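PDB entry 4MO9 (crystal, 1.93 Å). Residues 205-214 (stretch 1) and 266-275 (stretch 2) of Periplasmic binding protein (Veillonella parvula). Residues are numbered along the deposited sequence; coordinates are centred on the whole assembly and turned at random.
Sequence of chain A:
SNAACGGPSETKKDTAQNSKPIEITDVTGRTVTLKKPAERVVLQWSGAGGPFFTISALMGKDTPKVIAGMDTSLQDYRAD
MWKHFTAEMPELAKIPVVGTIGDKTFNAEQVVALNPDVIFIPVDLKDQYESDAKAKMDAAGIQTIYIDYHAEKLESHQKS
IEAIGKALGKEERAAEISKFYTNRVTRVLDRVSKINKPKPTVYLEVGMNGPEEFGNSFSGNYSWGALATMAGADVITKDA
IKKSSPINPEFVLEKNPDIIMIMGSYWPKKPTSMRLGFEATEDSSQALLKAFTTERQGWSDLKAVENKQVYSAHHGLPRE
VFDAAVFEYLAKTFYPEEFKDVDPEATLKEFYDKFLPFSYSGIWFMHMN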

# COMPACT_ATOMS: atom_id res chain seq x y z
N GLU A 205 -4.30 10.21 -10.90
CA GLU A 205 -2.92 10.51 -11.26
C GLU A 205 -2.02 10.44 -10.03
O GLU A 205 -2.39 10.95 -8.97
N VAL A 206 -0.86 9.80 -10.19
CA VAL A 206 0.18 9.86 -9.16
C VAL A 206 0.83 11.24 -9.28
O VAL A 206 1.41 11.57 -10.33
N GLY A 207 0.73 12.05 -8.23
CA GLY A 207 1.21 13.42 -8.31
C GLY A 207 2.69 13.59 -8.00
O GLY A 207 3.08 14.55 -7.33
N MSE A 208 3.51 12.67 -8.49
CA MSE A 208 4.94 12.63 -8.16
C MSE A 208 5.75 13.70 -8.87
O MSE A 208 6.82 14.10 -8.40
N ASN A 209 5.24 14.18 -10.00
CA ASN A 209 5.99 15.13 -10.81
C ASN A 209 5.50 16.57 -10.67
O ASN A 209 6.02 17.46 -11.34
N GLY A 210 4.51 16.79 -9.81
CA GLY A 210 3.98 18.13 -9.60
C GLY A 210 3.09 18.58 -10.74
O GLY A 210 2.90 17.85 -11.72
N PRO A 211 2.53 19.80 -10.63
CA PRO A 211 1.61 20.33 -11.65
C PRO A 211 2.21 20.42 -13.06
O PRO A 211 1.49 20.25 -14.04
N GLU A 212 3.52 20.66 -13.16
CA GLU A 212 4.14 20.96 -14.45
C GLU A 212 4.41 19.74 -15.35
O GLU A 212 4.69 19.90 -16.54
N GLU A 213 4.31 18.53 -14.79
CA GLU A 213 4.50 17.31 -15.56
C GLU A 213 3.53 16.23 -15.09
O GLU A 213 3.44 15.95 -13.89
N PHE A 214 2.80 15.61 -16.02
CA PHE A 214 1.82 14.59 -15.62
C PHE A 214 2.49 13.35 -15.08
O PHE A 214 3.46 12.85 -15.64
N TYR A 266 5.76 10.84 -0.07
CA TYR A 266 6.98 11.54 0.32
C TYR A 266 7.98 11.51 -0.84
O TYR A 266 8.65 10.49 -1.07
N TRP A 267 8.05 12.62 -1.58
CA TRP A 267 8.95 12.76 -2.73
C TRP A 267 9.79 14.03 -2.59
O TRP A 267 9.56 15.00 -3.31
N PRO A 268 10.78 14.01 -1.67
CA PRO A 268 11.54 15.22 -1.32
C PRO A 268 12.38 15.78 -2.47
O PRO A 268 12.77 16.95 -2.41
N LYS A 269 12.65 14.97 -3.49
CA LYS A 269 13.40 15.46 -4.65
C LYS A 269 12.50 16.18 -5.65
O LYS A 269 12.97 16.75 -6.63
N LYS A 270 11.19 16.13 -5.40
CA LYS A 270 10.22 16.79 -6.26
C LYS A 270 9.45 17.80 -5.42
O LYS A 270 8.40 17.48 -4.87
N PRO A 271 9.97 19.04 -5.30
CA PRO A 271 9.37 19.97 -4.32
C PRO A 271 7.92 20.38 -4.61
O PRO A 271 7.22 20.78 -3.68
N THR A 272 7.47 20.28 -5.86
CA THR A 272 6.07 20.56 -6.16
C THR A 272 5.19 19.31 -6.19
O THR A 272 4.01 19.40 -6.54
N SER A 273 5.74 18.15 -5.84
CA SER A 273 4.94 16.93 -5.83
C SER A 273 3.88 17.01 -4.73
O SER A 273 4.06 17.71 -3.73
N MSE A 274 2.75 16.34 -4.93
CA MSE A 274 1.74 16.26 -3.89
C MSE A 274 2.32 15.55 -2.68
O MSE A 274 2.81 14.42 -2.79
N ARG A 275 2.25 16.21 -1.52
CA ARG A 275 2.85 15.70 -0.29
C ARG A 275 1.80 15.15 0.70
O ARG A 275 0.89 15.88 1.12

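The contact between residues 205-214 and 266-275 is a small, mixed packing of mostly loop segments in which one tryptophan ring supplies the apolar platform, glycines allow close backbone approach, and two hydrogen bonds, one backbone and one between side chains, tie the stretches together. It illustrates a general principle: segments without regular pairing can still fit closely when a broad aromatic side chain is covered on one face by a residue of the other segment.

Trp267 points toward the first stretch with chi1 in the m well (-68°) and chi2 at -60°. Met208, a selenomethionine, covers one face of its indole. The Met208 side chain is extended (chi1 and chi2 both t, chi3 p) and leaves the backbone sideways; Met208 CG sits 3.6 Å from the centroid of the five-membered ring of Trp267, almost on the ring normal, the geometry of a CH-pi contact. Met208 SE lies farther out, 4.1 Å from the same Trp267 centroid and oblique to the ring, while Met208 CA rests 3.6 Å from Trp267 CE3. Val206, in the t rotamer, extends this apolar patch by placing Val206 CG1 3.6 Å from Trp267 CH2.

Where the backbones of the two stretches come close, side chains give way to glycine. Gly207 O accepts a hydrogen bond from Met274 N at 3.0 Å, and a CB on Gly207 would lie tightly against Met274 CB. At Gly210 the constraint is stricter: a CB there would clash with Thr272 OG1, and the positive phi independently favours glycine. The bare Gly210 CA instead approaches Thr272 O to 3.3 Å in a CA-H...O contact, and Pro211 CD packs 3.8 Å from Thr272 CB.

Thr272 points toward the first stretch in the p rotamer, and Thr272 OG1 donates a hydrogen bond to Glu212 OE2 at 3.1 Å. Glu212 starts sideways, but its p, m conformation folds the carboxylate back to meet the hydroxyl. Lys270 also points toward the partner, with chi1 and chi2 both m. Its aliphatic portion does much of the packing: Lys270 CG lies 3.2 Å from Met208 O and Lys270 CE 3.4 Å from Asn209 OD1. The ammonium stays 4.2 Å from Glu213 OE1, measured from Lys270 NZ, near enough for electrostatic attraction but beyond a salt bridge.

Ser273 turns its hydroxyl to its own segment, where Ser273 OG in the p rotamer donates to Lys270 O at 2.7 Å and reinforces the turn from Lys270 to Ser273. Ser273 CB meanwhile lies 3.3 Å from Met208 O, a carbonyl buried by the contact without a hydrogen-bonding partner in the model.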

# COMPACT_ATOMS: atom_id res chain seq x y z
CB GLU A 205 -2.79 11.89 -11.93
CG GLU A 205 -1.36 12.18 -12.43
CD GLU A 205 -1.14 13.63 -12.87
OE1 GLU A 205 -2.05 14.22 -13.52
OE2 GLU A 205 -0.05 14.18 -12.60
CB VAL A 206 1.25 8.77 -9.35
CG1 VAL A 206 2.16 8.70 -8.13
CG2 VAL A 206 0.57 7.41 -9.56
CB MSE A 208 5.51 11.25 -8.50
CG MSE A 208 7.02 11.13 -8.29
SE MSE A 208 7.63 9.31 -8.63
CE MSE A 208 7.13 9.17 -10.50
CB ASN A 209 5.98 14.69 -12.28
CG ASN A 209 6.71 13.38 -12.51
OD1 ASN A 209 7.71 13.10 -11.85
ND2 ASN A 209 6.20 12.57 -13.43
CB PRO A 211 1.29 21.74 -11.13
CG PRO A 211 1.53 21.66 -9.65
CD PRO A 211 2.70 20.73 -9.50
CB GLU A 212 5.41 21.81 -14.26
CG GLU A 212 6.59 21.09 -13.60
CD GLU A 212 6.46 20.94 -12.08
OE1 GLU A 212 5.43 21.36 -11.51
OE2 GLU A 212 7.40 20.41 -11.46
CB GLU A 213 5.95 16.81 -15.42
CG GLU A 213 6.28 15.57 -16.24
CD GLU A 213 7.67 15.01 -15.95
OE1 GLU A 213 8.32 15.48 -14.99
OE2 GLU A 213 8.11 14.09 -16.68
CB PHE A 214 0.90 14.22 -16.79
CG PHE A 214 -0.25 15.17 -16.99
CD1 PHE A 214 -0.05 16.54 -16.93
CD2 PHE A 214 -1.53 14.69 -17.25
CE1 PHE A 214 -1.12 17.42 -17.12
CE2 PHE A 214 -2.59 15.56 -17.43
CZ PHE A 214 -2.38 16.92 -17.37
CB TYR A 266 7.58 10.90 1.58
CG TYR A 266 8.81 11.62 2.10
CD1 TYR A 266 8.70 12.89 2.64
CD2 TYR A 266 10.06 11.03 2.05
CE1 TYR A 266 9.82 13.57 3.12
CE2 TYR A 266 11.19 11.69 2.53
CZ TYR A 266 11.06 12.96 3.07
OH TYR A 266 12.16 13.64 3.54
CB TRP A 267 8.16 12.81 -4.05
CG TRP A 267 7.46 11.52 -4.43
CD1 TRP A 267 8.04 10.31 -4.65
CD2 TRP A 267 6.06 11.34 -4.65
NE1 TRP A 267 7.08 9.37 -4.98
CE2 TRP A 267 5.85 9.99 -4.99
CE3 TRP A 267 4.95 12.20 -4.59
CZ2 TRP A 267 4.58 9.46 -5.26
CZ3 TRP A 267 3.69 11.69 -4.86
CH2 TRP A 267 3.51 10.33 -5.19
CB PRO A 268 12.45 14.75 -0.19
CG PRO A 268 12.59 13.26 -0.39
CD PRO A 268 11.26 12.82 -0.95
CB LYS A 269 14.12 14.31 -5.36
CG LYS A 269 15.26 13.70 -4.58
CD LYS A 269 16.03 12.73 -5.47
CE LYS A 269 16.77 11.68 -4.66
NZ LYS A 269 17.25 10.58 -5.54
CB LYS A 270 9.25 15.74 -6.82
CG LYS A 270 9.91 14.62 -7.63
CD LYS A 270 10.66 15.19 -8.84
CE LYS A 270 10.20 14.55 -10.13
NZ LYS A 270 10.41 15.47 -11.29
CB PRO A 271 10.31 21.19 -4.35
CG PRO A 271 11.07 21.08 -5.62
CD PRO A 271 11.19 19.61 -5.92
CB THR A 272 5.91 21.25 -7.51
OG1 THR A 272 6.40 20.38 -8.54
CG2 THR A 272 6.67 22.57 -7.53
CB SER A 273 5.82 15.68 -5.67
OG SER A 273 6.52 15.66 -4.43
CB MSE A 274 0.53 15.48 -4.39
CG MSE A 274 -0.57 15.36 -3.35
SE MSE A 274 -1.18 17.14 -2.82
CE MSE A 274 -2.11 16.52 -1.20
CB ARG A 275 3.68 16.79 0.40
CG ARG A 275 4.28 16.39 1.75
CD ARG A 275 5.36 15.30 1.62
NE ARG A 275 6.58 15.82 1.00
CZ ARG A 275 7.57 16.39 1.69
NH1 ARG A 275 7.48 16.50 3.01
NH2 ARG A 275 8.64 16.86 1.06